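Local structure of UDP-glucose 6-dehydrogenase (Pyrobaculum islandicum, 3VTF) at residues R191-A196 with R222-V227; F204-Y209 with A214-M219; Q322-R327 with G403-T408. The protein probably catalyses the NAD-dependent oxidation of UDP-glucose to UDP-glucuronate, a step of nucleotide-sugar biosynthesis, and is seen with UDP-glucose bound. One frame throughout, in Å; residues are numbered along the deposited sequence.

Contact 1 (R191-A196 with R222-V227)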
ATOM      1  N   ARG A 191      13.894  11.150  -2.472  1.00 18.73           N
ATOM      2  CA  ARG A 191      13.619  12.066  -3.567  1.00 19.75           C
ATOM      3  C   ARG A 191      13.408  13.473  -2.928  1.00 21.06           C
ATOM      4  O   ARG A 191      13.227  13.574  -1.720  1.00 21.54           O
ATOM      5  CB  ARG A 191      12.404  11.696  -4.423  1.00 21.42           C
ATOM      6  CG  ARG A 191      11.013  11.895  -3.805  1.00 20.91           C
ATOM      7  CD  ARG A 191      10.882  10.937  -2.602  1.00 21.03           C
ATOM      8  NE  ARG A 191       9.421  10.689  -2.343  1.00 24.80           N
ATOM      9  CZ  ARG A 191       8.886  10.464  -1.140  1.00 23.16           C
ATOM     10  NH1 ARG A 191       9.628  10.479   0.003  1.00 20.25           N
ATOM     11  NH2 ARG A 191       7.560  10.244  -1.080  1.00 20.68           N
ATOM     12  N   ILE A 192      13.601  14.510  -3.724  1.00 19.81           N
ATOM     13  CA  ILE A 192      13.361  15.902  -3.318  1.00 20.19           C
ATOM     14  C   ILE A 192      12.228  16.434  -4.149  1.00 20.87           C
ATOM     15  O   ILE A 192      12.244  16.317  -5.418  1.00 21.65           O
ATOM     16  CB  ILE A 192      14.667  16.738  -3.557  1.00 22.62           C
ATOM     17  CG1 ILE A 192      15.695  16.345  -2.511  1.00 24.26           C
ATOM     18  CG2 ILE A 192      14.354  18.248  -3.414  1.00 20.22           C
ATOM     19  CD1 ILE A 192      17.103  16.854  -2.862  1.00 27.47           C
ATOM     20  N   VAL A 193      11.172  16.959  -3.498  1.00 21.03           N
ATOM     21  CA  VAL A 193      10.020  17.416  -4.220  1.00 19.46           C
ATOM     22  C   VAL A 193       9.978  18.948  -4.101  1.00 22.02           C
ATOM     23  O   VAL A 193       9.986  19.505  -2.984  1.00 20.06           O
ATOM     24  CB  VAL A 193       8.732  16.841  -3.574  1.00 22.70           C
ATOM     25  CG1 VAL A 193       7.488  17.443  -4.248  1.00 25.70           C
ATOM     26  CG2 VAL A 193       8.721  15.310  -3.771  1.00 23.27           C
ATOM     27  N   ILE A 194       9.975  19.618  -5.237  1.00 19.69           N
ATOM     28  CA  ILE A 194       9.966  21.068  -5.278  1.00 20.56           C
ATOM     29  C   ILE A 194       8.703  21.512  -5.993  1.00 21.30           C
ATOM     30  O   ILE A 194       8.579  21.340  -7.184  1.00 23.98           O
ATOM     31  CB  ILE A 194      11.198  21.600  -6.044  1.00 22.84           C
ATOM     32  CG1 ILE A 194      12.484  21.305  -5.286  1.00 24.82           C
ATOM     33  CG2 ILE A 194      11.092  23.090  -6.286  1.00 26.00           C
ATOM     34  CD1 ILE A 194      13.702  21.232  -6.165  1.00 27.20           C
ATOM     35  N   GLY A 195       7.766  22.089  -5.263  1.00 20.87           N
ATOM     36  CA  GLY A 195       6.593  22.645  -5.895  1.00 21.58           C
ATOM     37  C   GLY A 195       6.768  24.141  -6.002  1.00 23.86           C
ATOM     38  O   GLY A 195       6.403  24.860  -5.102  1.00 23.47           O
ATOM     39  N   ALA A 196       7.308  24.581  -7.130  1.00 23.88           N
ATOM     40  CA  ALA A 196       7.720  25.959  -7.308  1.00 20.16           C
ATOM     41  C   ALA A 196       6.587  26.817  -7.806  1.00 24.24           C
ATOM     42  O   ALA A 196       5.876  26.430  -8.704  1.00 22.57           O
ATOM     43  CB  ALA A 196       8.896  26.044  -8.260  1.00 24.76           C
ATOM     44  N   ARG A 222       0.654  22.878  -5.414  1.00 21.41           N
ATOM     45  CA  ARG A 222      -0.419  22.007  -4.964  1.00 21.55           C
ATOM     46  C   ARG A 222      -0.080  20.515  -5.065  1.00 19.37           C
ATOM     47  O   ARG A 222      -0.470  19.749  -4.205  1.00 21.03           O
ATOM     48  CB  ARG A 222      -1.707  22.299  -5.723  1.00 23.86           C
ATOM     49  CG  ARG A 222      -2.563  23.364  -5.093  1.00 30.13           C
ATOM     50  CD  ARG A 222      -3.853  23.582  -5.863  1.00 34.36           C
ATOM     51  NE  ARG A 222      -4.569  24.687  -5.270  1.00 32.16           N
ATOM     52  CZ  ARG A 222      -5.858  24.942  -5.417  1.00 39.26           C
ATOM     53  NH1 ARG A 222      -6.635  24.179  -6.160  1.00 35.08           N
ATOM     54  NH2 ARG A 222      -6.369  25.987  -4.804  1.00 36.76           N
ATOM     55  N   GLU A 223       0.585  20.115  -6.141  1.00 18.16           N
ATOM     56  CA  GLU A 223       0.987  18.726  -6.312  1.00 18.71           C
ATOM     57  C   GLU A 223       1.980  18.299  -5.255  1.00 17.58           C
ATOM     58  O   GLU A 223       1.776  17.301  -4.607  1.00 17.22           O
ATOM     59  CB  GLU A 223       1.571  18.503  -7.694  1.00 19.65           C
ATOM     60  CG  GLU A 223       0.551  18.646  -8.791  1.00 26.56           C
ATOM     61  CD  GLU A 223       1.147  18.750 -10.172  1.00 26.74           C
ATOM     62  OE1 GLU A 223       2.260  19.251 -10.325  1.00 26.84           O
ATOM     63  OE2 GLU A 223       0.479  18.331 -11.105  1.00 27.74           O
ATOM     64  N   ALA A 224       2.993  19.119  -5.020  1.00 15.82           N
ATOM     65  CA  ALA A 224       3.954  18.854  -3.936  1.00 18.06           C
ATOM     66  C   ALA A 224       3.254  18.759  -2.559  1.00 18.15           C
ATOM     67  O   ALA A 224       3.578  17.877  -1.746  1.00 18.33           O
ATOM     68  CB  ALA A 224       4.978  19.959  -3.953  1.00 19.55           C
ATOM     69  N   GLU A 225       2.262  19.652  -2.257  1.00 16.53           N
ATOM     70  CA  GLU A 225       1.585  19.558  -0.981  1.00 15.70           C
ATOM     71  C   GLU A 225       0.810  18.261  -0.887  1.00 17.49           C
ATOM     72  O   GLU A 225       0.778  17.622   0.187  1.00 18.51           O
ATOM     73  CB  GLU A 225       0.591  20.792  -0.815  1.00 17.43           C
ATOM     74  CG  GLU A 225       1.452  22.095  -0.627  1.00 17.66           C
ATOM     75  CD  GLU A 225       0.622  23.403  -0.870  1.00 22.42           C
ATOM     76  OE1 GLU A 225      -0.249  23.469  -1.767  1.00 21.19           O
ATOM     77  OE2 GLU A 225       0.832  24.366  -0.086  1.00 23.45           O
ATOM     78  N   LEU A 226       0.138  17.893  -1.980  1.00 15.84           N
ATOM     79  CA  LEU A 226      -0.630  16.609  -1.971  1.00 19.06           C
ATOM     80  C   LEU A 226       0.297  15.354  -1.873  1.00 18.63           C
ATOM     81  O   LEU A 226      -0.029  14.328  -1.182  1.00 18.51           O
ATOM     82  CB  LEU A 226      -1.468  16.502  -3.226  1.00 17.34           C
ATOM     83  CG  LEU A 226      -2.458  15.296  -3.272  1.00 17.70           C
ATOM     84  CD1 LEU A 226      -3.303  15.358  -2.037  1.00 18.04           C
ATOM     85  CD2 LEU A 226      -3.328  15.429  -4.485  1.00 16.65           C
ATOM     86  N   VAL A 227       1.501  15.440  -2.454  1.00 19.11           N
ATOM     87  CA  VAL A 227       2.457  14.314  -2.328  1.00 18.84           C
ATOM     88  C   VAL A 227       2.738  14.007  -0.901  1.00 20.33           C
ATOM     89  O   VAL A 227       2.834  12.845  -0.495  1.00 17.96           O
ATOM     90  CB  VAL A 227       3.828  14.641  -3.041  1.00 18.38           C
ATOM     91  CG1 VAL A 227       4.876  13.597  -2.699  1.00 20.24           C
ATOM     92  CG2 VAL A 227       3.660  14.671  -4.561  1.00 17.27           C
TER
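Val193 and Gly195, on one face of strand 192-196, receive Ala224 and Val227 from the start of the long helix 221-251, and the apolar contacts account for the whole meeting. Ala224 CB lies 3.6 Å from Val193 CG1 and 3.7 Å from Gly195 CA, so a single methyl rests against a branch of one residue and the bare backbone of the other. Val193 has CG1 anti to its backbone nitrogen (chi1 174°), which directs that branch at Ala224 and leaves CG2 for Val227, whose CG1 stands 4.3 Å off.

Backbone geometry shows how close this is: the axes of the two short segments approach to 7.1 Å, at 143° between their N-to-C directions, and the CA atoms of Gly195 and Ala224 are 5.0 Å apart. A side chain at Gly195 would point at the helix, and even a beta carbon there would collide with Ala224 CB.

No hydrogen bond links the two segments; the polar groups find partners elsewhere. Glu225, whose CB is turned away from strand 192-196, is bonded through its carboxylate to Thr151 OG1 and Gly149 N, while Arg191 makes a cation-pi contact with Phe176, seen to bind UDP-glucose, and donates from NE to Ala262 O of the second subunit. Met219 packs on Val193, Ala224 and Val227, adding a thioether to the aliphatic surface.

With only small aliphatic groups and a glycine at the interface, the close approach of the NAD-binding domain's sheet to the helix that carries Lys228, a residue that contacts UDP-glucose, appears to rest on shape rather than polarity.

Contact 2 (F204-Y209 with A214-M219)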
ATOM      1  N   PHE A 204      16.244  28.277  -7.940  1.00 23.71           N
ATOM      2  CA  PHE A 204      16.922  28.561  -6.663  1.00 23.10           C
ATOM      3  C   PHE A 204      17.032  27.284  -5.796  1.00 19.80           C
ATOM      4  O   PHE A 204      18.087  26.944  -5.285  1.00 22.25           O
ATOM      5  CB  PHE A 204      16.136  29.604  -5.901  1.00 21.96           C
ATOM      6  CG  PHE A 204      16.852  30.132  -4.695  1.00 22.39           C
ATOM      7  CD1 PHE A 204      17.511  31.372  -4.744  1.00 25.01           C
ATOM      8  CD2 PHE A 204      16.863  29.401  -3.474  1.00 24.47           C
ATOM      9  CE1 PHE A 204      18.191  31.854  -3.603  1.00 30.22           C
ATOM     10  CE2 PHE A 204      17.516  29.920  -2.310  1.00 25.72           C
ATOM     11  CZ  PHE A 204      18.175  31.129  -2.384  1.00 26.14           C
ATOM     12  N   LEU A 205      15.938  26.532  -5.686  1.00 20.75           N
ATOM     13  CA  LEU A 205      15.984  25.298  -4.822  1.00 21.35           C
ATOM     14  C   LEU A 205      16.819  24.201  -5.473  1.00 20.23           C
ATOM     15  O   LEU A 205      17.474  23.424  -4.790  1.00 22.99           O
ATOM     16  CB  LEU A 205      14.524  24.799  -4.549  1.00 20.35           C
ATOM     17  CG  LEU A 205      13.781  25.782  -3.627  1.00 17.37           C
ATOM     18  CD1 LEU A 205      12.295  25.455  -3.506  1.00 19.27           C
ATOM     19  CD2 LEU A 205      14.412  25.641  -2.269  1.00 20.36           C
ATOM     20  N   LEU A 206      16.806  24.111  -6.803  1.00 23.05           N
ATOM     21  CA  LEU A 206      17.664  23.092  -7.450  1.00 23.69           C
ATOM     22  C   LEU A 206      19.131  23.409  -7.194  1.00 26.04           C
ATOM     23  O   LEU A 206      19.939  22.527  -6.969  1.00 25.70           O
ATOM     24  CB  LEU A 206      17.412  22.986  -8.930  1.00 22.65           C
ATOM     25  CG  LEU A 206      16.064  22.482  -9.379  1.00 24.25           C
ATOM     26  CD1 LEU A 206      15.780  22.669 -10.901  1.00 27.19           C
ATOM     27  CD2 LEU A 206      15.979  21.032  -8.946  1.00 26.33           C
ATOM     28  N   ASP A 207      19.451  24.694  -7.160  1.00 28.23           N
ATOM     29  CA  ASP A 207      20.788  25.119  -6.695  1.00 28.87           C
ATOM     30  C   ASP A 207      21.080  24.741  -5.233  1.00 28.05           C
ATOM     31  O   ASP A 207      22.149  24.205  -4.883  1.00 26.12           O
ATOM     32  CB  ASP A 207      20.930  26.644  -6.884  1.00 32.02           C
ATOM     33  CG  ASP A 207      22.320  27.127  -6.535  1.00 45.26           C
ATOM     34  OD1 ASP A 207      22.530  27.669  -5.410  1.00 61.67           O
ATOM     35  OD2 ASP A 207      23.208  26.863  -7.363  1.00 44.94           O
ATOM     36  N   VAL A 208      20.135  25.047  -4.346  1.00 26.21           N
ATOM     37  CA  VAL A 208      20.331  24.732  -2.926  1.00 23.16           C
ATOM     38  C   VAL A 208      20.654  23.228  -2.775  1.00 25.91           C
ATOM     39  O   VAL A 208      21.458  22.852  -1.908  1.00 24.30           O
ATOM     40  CB  VAL A 208      19.040  25.097  -2.108  1.00 24.15           C
ATOM     41  CG1 VAL A 208      19.057  24.438  -0.713  1.00 24.66           C
ATOM     42  CG2 VAL A 208      18.914  26.597  -1.909  1.00 22.70           C
ATOM     43  N   TYR A 209      19.960  22.369  -3.543  1.00 23.91           N
ATOM     44  CA  TYR A 209      20.108  20.940  -3.347  1.00 26.87           C
ATOM     45  C   TYR A 209      21.109  20.278  -4.315  1.00 26.85           C
ATOM     46  O   TYR A 209      21.178  19.057  -4.387  1.00 25.65           O
ATOM     47  CB  TYR A 209      18.735  20.276  -3.505  1.00 25.85           C
ATOM     48  CG  TYR A 209      17.795  20.622  -2.331  1.00 22.31           C
ATOM     49  CD1 TYR A 209      18.060  20.120  -1.058  1.00 23.83           C
ATOM     50  CD2 TYR A 209      16.595  21.383  -2.544  1.00 23.87           C
ATOM     51  CE1 TYR A 209      17.153  20.340  -0.002  1.00 26.65           C
ATOM     52  CE2 TYR A 209      15.684  21.659  -1.465  1.00 23.82           C
ATOM     53  CZ  TYR A 209      16.006  21.147  -0.208  1.00 25.10           C
ATOM     54  OH  TYR A 209      15.169  21.325   0.900  1.00 24.46           O
ATOM     55  N   ALA A 214      20.115  12.832  -5.389  1.00 30.96           N
ATOM     56  CA  ALA A 214      18.775  12.168  -5.257  1.00 29.65           C
ATOM     57  C   ALA A 214      17.933  12.711  -6.406  1.00 26.29           C
ATOM     58  O   ALA A 214      18.172  13.845  -6.817  1.00 25.72           O
ATOM     59  CB  ALA A 214      18.201  12.570  -3.857  1.00 29.62           C
ATOM     60  N   PRO A 215      16.937  11.965  -6.898  1.00 26.46           N
ATOM     61  CA  PRO A 215      15.993  12.496  -7.894  1.00 28.18           C
ATOM     62  C   PRO A 215      15.247  13.780  -7.376  1.00 28.29           C
ATOM     63  O   PRO A 215      14.855  13.823  -6.188  1.00 27.30           O
ATOM     64  CB  PRO A 215      15.000  11.333  -8.156  1.00 28.72           C
ATOM     65  CG  PRO A 215      15.340  10.273  -7.211  1.00 30.46           C
ATOM     66  CD  PRO A 215      16.667  10.542  -6.556  1.00 30.17           C
ATOM     67  N   LYS A 216      15.183  14.814  -8.224  1.00 25.56           N
ATOM     68  CA  LYS A 216      14.549  16.115  -7.854  1.00 26.58           C
ATOM     69  C   LYS A 216      13.380  16.288  -8.783  1.00 28.30           C
ATOM     70  O   LYS A 216      13.549  16.212  -9.963  1.00 27.46           O
ATOM     71  CB  LYS A 216      15.548  17.229  -8.062  1.00 27.10           C
ATOM     72  CG  LYS A 216      16.599  17.167  -6.937  1.00 30.74           C
ATOM     73  CD  LYS A 216      18.041  17.333  -7.448  1.00 27.37           C
ATOM     74  CE  LYS A 216      19.024  17.230  -6.238  1.00 25.61           C
ATOM     75  NZ  LYS A 216      20.465  17.412  -6.720  1.00 26.56           N
ATOM     76  N   LEU A 217      12.182  16.382  -8.258  1.00 22.99           N
ATOM     77  CA  LEU A 217      11.007  16.490  -9.070  1.00 23.45           C
ATOM     78  C   LEU A 217      10.369  17.850  -8.911  1.00 25.62           C
ATOM     79  O   LEU A 217       9.877  18.207  -7.809  1.00 23.57           O
ATOM     80  CB  LEU A 217       9.951  15.429  -8.682  1.00 21.12           C
ATOM     81  CG  LEU A 217      10.257  13.971  -9.064  1.00 27.51           C
ATOM     82  CD1 LEU A 217      11.538  13.472  -8.441  1.00 29.78           C
ATOM     83  CD2 LEU A 217       9.136  13.094  -8.480  1.00 27.34           C
ATOM     84  N   VAL A 218      10.277  18.593 -10.001  1.00 21.19           N
ATOM     85  CA  VAL A 218       9.750  19.922  -9.934  1.00 21.03           C
ATOM     86  C   VAL A 218       8.302  19.835 -10.397  1.00 20.04           C
ATOM     87  O   VAL A 218       7.999  19.206 -11.428  1.00 21.80           O
ATOM     88  CB  VAL A 218      10.553  20.890 -10.892  1.00 25.79           C
ATOM     89  CG1 VAL A 218       9.817  22.237 -11.043  1.00 26.61           C
ATOM     90  CG2 VAL A 218      11.997  21.040 -10.364  1.00 24.35           C
ATOM     91  N   MET A 219       7.375  20.400  -9.659  1.00 20.27           N
ATOM     92  CA  MET A 219       5.953  20.248  -9.971  1.00 21.29           C
ATOM     93  C   MET A 219       5.194  21.452  -9.425  1.00 21.28           C
ATOM     94  O   MET A 219       5.799  22.318  -8.875  1.00 22.39           O
ATOM     95  CB  MET A 219       5.403  18.936  -9.401  1.00 21.67           C
ATOM     96  CG  MET A 219       5.451  18.840  -7.893  1.00 21.90           C
ATOM     97  SD  MET A 219       4.972  17.217  -7.249  1.00 25.51           S
ATOM     98  CE  MET A 219       6.238  16.149  -7.881  1.00 18.06           C
TER
HETATM   99  O   HOH W   1      19.858  20.134  -7.996  1.00 33.14           O
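The Tyr209 ring carries Val208 CG1 over its centre on one face, 4.2 Å above the plane, a contact within its own segment. The ring leads away from strand 216-219, and its OH is hydrogen-bonded to Asn173 ND2. It is therefore the root of this side chain that meets the strand segment, with Tyr209 CB 4.1 Å from Lys216 CE.

Polar contact is concentrated on the ammonium group of Lys216. NZ donates to Tyr209 O over 2.9 Å; the C=O...N angle is 126° and the nitrogen stands 47° out of the carbonyl plane, so it approaches from above that plane. A water accepts from Lys216 NZ at 3.1 Å and donates to Leu206 O at 2.6 Å, while Val212 O, in the intervening turn, is a further partner of NZ. One ammonium group thus ties together the end of the helix, the turn and the strand. These elements complete the beta-alpha-beta unit of strand 192-196, helix 199-208 and strand 216-219, in which the last strand lies at the edge of the chain's NAD-binding-domain sheet. A methionine in place of Lys216 would probably leave the carbonyls of Tyr209 and Val212 without this shared donor and the bridging water without its lysine anchor.

Apolar contact runs beside this network. The two branches of Leu206 divide between strand residues: CD2 reaches Lys216 CB at 3.9 Å, and CD1 meets Val218 CG2 at 4.2 Å, with the Leu206 and Val218 side chains at about a right angle.

Contact 3 (Q322-R327 with G403-T408)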
ATOM      1  N   GLN A 322      -8.376  -4.984  26.017  1.00 26.08           N
ATOM      2  CA  GLN A 322      -9.401  -5.996  26.117  1.00 27.55           C
ATOM      3  C   GLN A 322      -8.828  -7.420  26.231  1.00 28.17           C
ATOM      4  O   GLN A 322      -9.351  -8.269  27.034  1.00 26.88           O
ATOM      5  CB  GLN A 322     -10.377  -5.941  24.937  1.00 27.84           C
ATOM      6  CG  GLN A 322     -11.214  -4.661  24.873  1.00 32.73           C
ATOM      7  CD  GLN A 322     -12.020  -4.577  23.578  1.00 36.74           C
ATOM      8  OE1 GLN A 322     -12.173  -5.583  22.860  1.00 34.87           O
ATOM      9  NE2 GLN A 322     -12.538  -3.376  23.272  1.00 40.03           N
ATOM     10  N   LEU A 323      -7.766  -7.703  25.467  1.00 24.54           N
ATOM     11  CA  LEU A 323      -7.112  -9.014  25.576  1.00 23.14           C
ATOM     12  C   LEU A 323      -6.553  -9.216  26.985  1.00 27.17           C
ATOM     13  O   LEU A 323      -6.712 -10.312  27.554  1.00 26.16           O
ATOM     14  CB  LEU A 323      -5.949  -9.138  24.559  1.00 23.30           C
ATOM     15  CG  LEU A 323      -6.350  -9.183  23.080  1.00 23.21           C
ATOM     16  CD1 LEU A 323      -5.146  -9.023  22.186  1.00 23.75           C
ATOM     17  CD2 LEU A 323      -7.129 -10.506  22.809  1.00 25.36           C
ATOM     18  N   LEU A 324      -5.871  -8.194  27.531  1.00 25.67           N
ATOM     19  CA  LEU A 324      -5.243  -8.357  28.847  1.00 27.56           C
ATOM     20  C   LEU A 324      -6.366  -8.645  29.918  1.00 32.05           C
ATOM     21  O   LEU A 324      -6.255  -9.556  30.782  1.00 30.91           O
ATOM     22  CB  LEU A 324      -4.409  -7.101  29.222  1.00 29.76           C
ATOM     23  CG  LEU A 324      -3.611  -7.405  30.533  1.00 30.43           C
ATOM     24  CD1 LEU A 324      -2.654  -8.609  30.406  1.00 33.44           C
ATOM     25  CD2 LEU A 324      -2.923  -6.160  31.009  1.00 32.23           C
ATOM     26  N   GLU A 325      -7.406  -7.820  29.864  1.00 30.48           N
ATOM     27  CA  GLU A 325      -8.578  -7.894  30.722  1.00 34.58           C
ATOM     28  C   GLU A 325      -9.278  -9.266  30.674  1.00 38.02           C
ATOM     29  O   GLU A 325      -9.560  -9.867  31.708  1.00 37.14           O
ATOM     30  CB  GLU A 325      -9.558  -6.811  30.299  1.00 40.08           C
ATOM     31  CG  GLU A 325     -10.848  -6.740  31.100  1.00 43.87           C
ATOM     32  CD  GLU A 325     -11.678  -5.571  30.606  1.00 47.30           C
ATOM     33  OE1 GLU A 325     -11.698  -4.491  31.231  1.00 49.36           O
ATOM     34  OE2 GLU A 325     -12.229  -5.702  29.502  1.00 52.81           O
ATOM     35  N   GLU A 326      -9.466  -9.807  29.492  1.00 33.24           N
ATOM     36  CA  GLU A 326      -9.975 -11.164  29.320  1.00 38.02           C
ATOM     37  C   GLU A 326      -9.052 -12.248  29.913  1.00 43.19           C
ATOM     38  O   GLU A 326      -9.528 -13.230  30.535  1.00 37.69           O
ATOM     39  CB  GLU A 326     -10.164 -11.480  27.840  1.00 40.94           C
ATOM     40  CG  GLU A 326     -10.634 -12.904  27.583  1.00 51.29           C
ATOM     41  CD  GLU A 326     -11.548 -12.963  26.376  1.00 66.51           C
ATOM     42  OE1 GLU A 326     -12.039 -11.884  25.952  1.00 81.02           O
ATOM     43  OE2 GLU A 326     -11.773 -14.067  25.829  1.00 67.97           O
ATOM     44  N   ARG A 327      -7.745 -12.130  29.661  1.00 31.53           N
ATOM     45  CA  ARG A 327      -6.845 -13.114  30.201  1.00 35.15           C
ATOM     46  C   ARG A 327      -6.700 -13.030  31.731  1.00 36.60           C
ATOM     47  O   ARG A 327      -6.469 -14.043  32.388  1.00 34.23           O
ATOM     48  CB  ARG A 327      -5.476 -13.188  29.482  1.00 35.42           C
ATOM     49  CG  ARG A 327      -5.555 -13.342  27.980  1.00 37.29           C
ATOM     50  CD  ARG A 327      -6.529 -14.441  27.544  1.00 46.64           C
ATOM     51  NE  ARG A 327      -6.011 -15.735  27.886  1.00 51.64           N
ATOM     52  CZ  ARG A 327      -5.781 -16.722  27.026  1.00 58.13           C
ATOM     53  NH1 ARG A 327      -6.083 -16.603  25.732  1.00 64.18           N
ATOM     54  NH2 ARG A 327      -5.297 -17.859  27.495  1.00 48.56           N
ATOM     55  N   GLY A 403       0.430  -8.913  34.617  1.00 36.59           N
ATOM     56  CA  GLY A 403       0.253  -8.839  33.147  1.00 36.56           C
ATOM     57  C   GLY A 403       1.013  -7.654  32.566  1.00 28.74           C
ATOM     58  O   GLY A 403       1.343  -6.677  33.245  1.00 33.27           O
ATOM     59  N   VAL A 404       1.396  -7.753  31.323  1.00 30.85           N
ATOM     60  CA  VAL A 404       2.175  -6.684  30.730  1.00 27.02           C
ATOM     61  C   VAL A 404       1.740  -6.485  29.234  1.00 28.04           C
ATOM     62  O   VAL A 404       1.346  -7.413  28.526  1.00 25.22           O
ATOM     63  CB  VAL A 404       3.707  -6.927  30.897  1.00 28.95           C
ATOM     64  CG1 VAL A 404       4.163  -8.041  29.979  1.00 29.56           C
ATOM     65  CG2 VAL A 404       4.514  -5.715  30.482  1.00 32.11           C
ATOM     66  N   ILE A 405       1.828  -5.249  28.775  1.00 27.49           N
ATOM     67  CA  ILE A 405       1.587  -4.959  27.358  1.00 25.79           C
ATOM     68  C   ILE A 405       2.842  -4.321  26.873  1.00 23.95           C
ATOM     69  O   ILE A 405       3.311  -3.325  27.491  1.00 27.24           O
ATOM     70  CB  ILE A 405       0.388  -3.959  27.180  1.00 26.49           C
ATOM     71  CG1 ILE A 405      -0.930  -4.641  27.541  1.00 28.89           C
ATOM     72  CG2 ILE A 405       0.343  -3.465  25.732  1.00 23.55           C
ATOM     73  CD1 ILE A 405      -2.196  -3.741  27.688  1.00 27.11           C
ATOM     74  N   ILE A 406       3.389  -4.892  25.812  1.00 22.91           N
ATOM     75  CA  ILE A 406       4.593  -4.411  25.170  1.00 23.86           C
ATOM     76  C   ILE A 406       4.148  -3.390  24.115  1.00 26.55           C
ATOM     77  O   ILE A 406       3.478  -3.778  23.170  1.00 22.80           O
ATOM     78  CB  ILE A 406       5.353  -5.550  24.481  1.00 24.91           C
ATOM     79  CG1 ILE A 406       5.719  -6.705  25.509  1.00 23.56           C
ATOM     80  CG2 ILE A 406       6.622  -4.997  23.773  1.00 21.73           C
ATOM     81  CD1 ILE A 406       6.502  -7.852  24.799  1.00 23.32           C
ATOM     82  N   ALA A 407       4.538  -2.118  24.273  1.00 24.46           N
ATOM     83  CA  ALA A 407       4.024  -1.047  23.412  1.00 22.48           C
ATOM     84  C   ALA A 407       5.082  -0.379  22.541  1.00 24.45           C
ATOM     85  O   ALA A 407       4.742   0.277  21.559  1.00 23.28           O
ATOM     86  CB  ALA A 407       3.258   0.012  24.293  1.00 23.56           C
ATOM     87  N   THR A 408       6.382  -0.619  22.800  1.00 22.10           N
ATOM     88  CA  THR A 408       7.432  -0.146  21.906  1.00 19.49           C
ATOM     89  C   THR A 408       8.557  -1.203  21.928  1.00 22.66           C
ATOM     90  O   THR A 408       8.946  -1.652  22.970  1.00 26.43           O
ATOM     91  CB  THR A 408       8.071   1.137  22.460  1.00 26.68           C
ATOM     92  OG1 THR A 408       7.062   2.083  22.812  1.00 27.65           O
ATOM     93  CG2 THR A 408       9.045   1.792  21.428  1.00 24.21           C
TER
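This is a buried, wholly apolar helix-on-sheet contact in the Rossmann-like UDP-binding domain, where Leu324 of helix 304-328 packs onto strand 403-406. That strand is internal to the parallel six-stranded sheet, its neighbours being strands 335-339 and 422-425. The helix and strand segments run nearly antiparallel, at 163° between their N-to-C directions, with axes 9.4 Å apart at closest approach.

Leu324 supplies the helix's side of the contact. Its CG is anti to the backbone nitrogen (chi1 -172°), and from there the two methyls separate. CD1 lies over the strand backbone, 4.0 Å from Gly403 CA and 4.2 Å from Val404 N; it faces main chain because Gly403 has no side chain. A beta carbon at Gly403 would fall close enough to Leu324 CD1 to clash, so the glycine admits the leucine in its observed rotamer. The same leucine also touches Val336 on one neighbouring strand and Val422 and Val424 on the other, which places it across several strands of the sheet.

Two side-chain links lie near the contact: Arg327 NH1 forms a salt bridge with Glu439, and beyond the strand's end Ala407 O accepts from NE of Arg427, a residue seen to bind UDP-glucose. Within the apolar patch, the second methyl of Leu324 finds the end of Ile405, the two side chains crossing obliquely with CD2 4.2 Å from Ile405 CD1.

Contacts 1 and 2 share one sheet and touch directly: strands 192-196 and 216-219 are hydrogen-bonded neighbours, and contact 2 is nested in the loop that contact 1 closes. Helix 221-251 packs in contact 1 and helix 199-208 in contact 2, and both contacts also reach the second subunit. Contact 3 belongs to the other alpha/beta domain, its centre about 42 Å from that of contact 1 and about 47 Å from that of contact 2. Contacts 1 and 3 are buried and apolar, each using a glycine to let a helix side chain reach the strand backbone. Contact 2, partly exposed at an edge strand, adds a lysine-to-carbonyl bond and a bridging water.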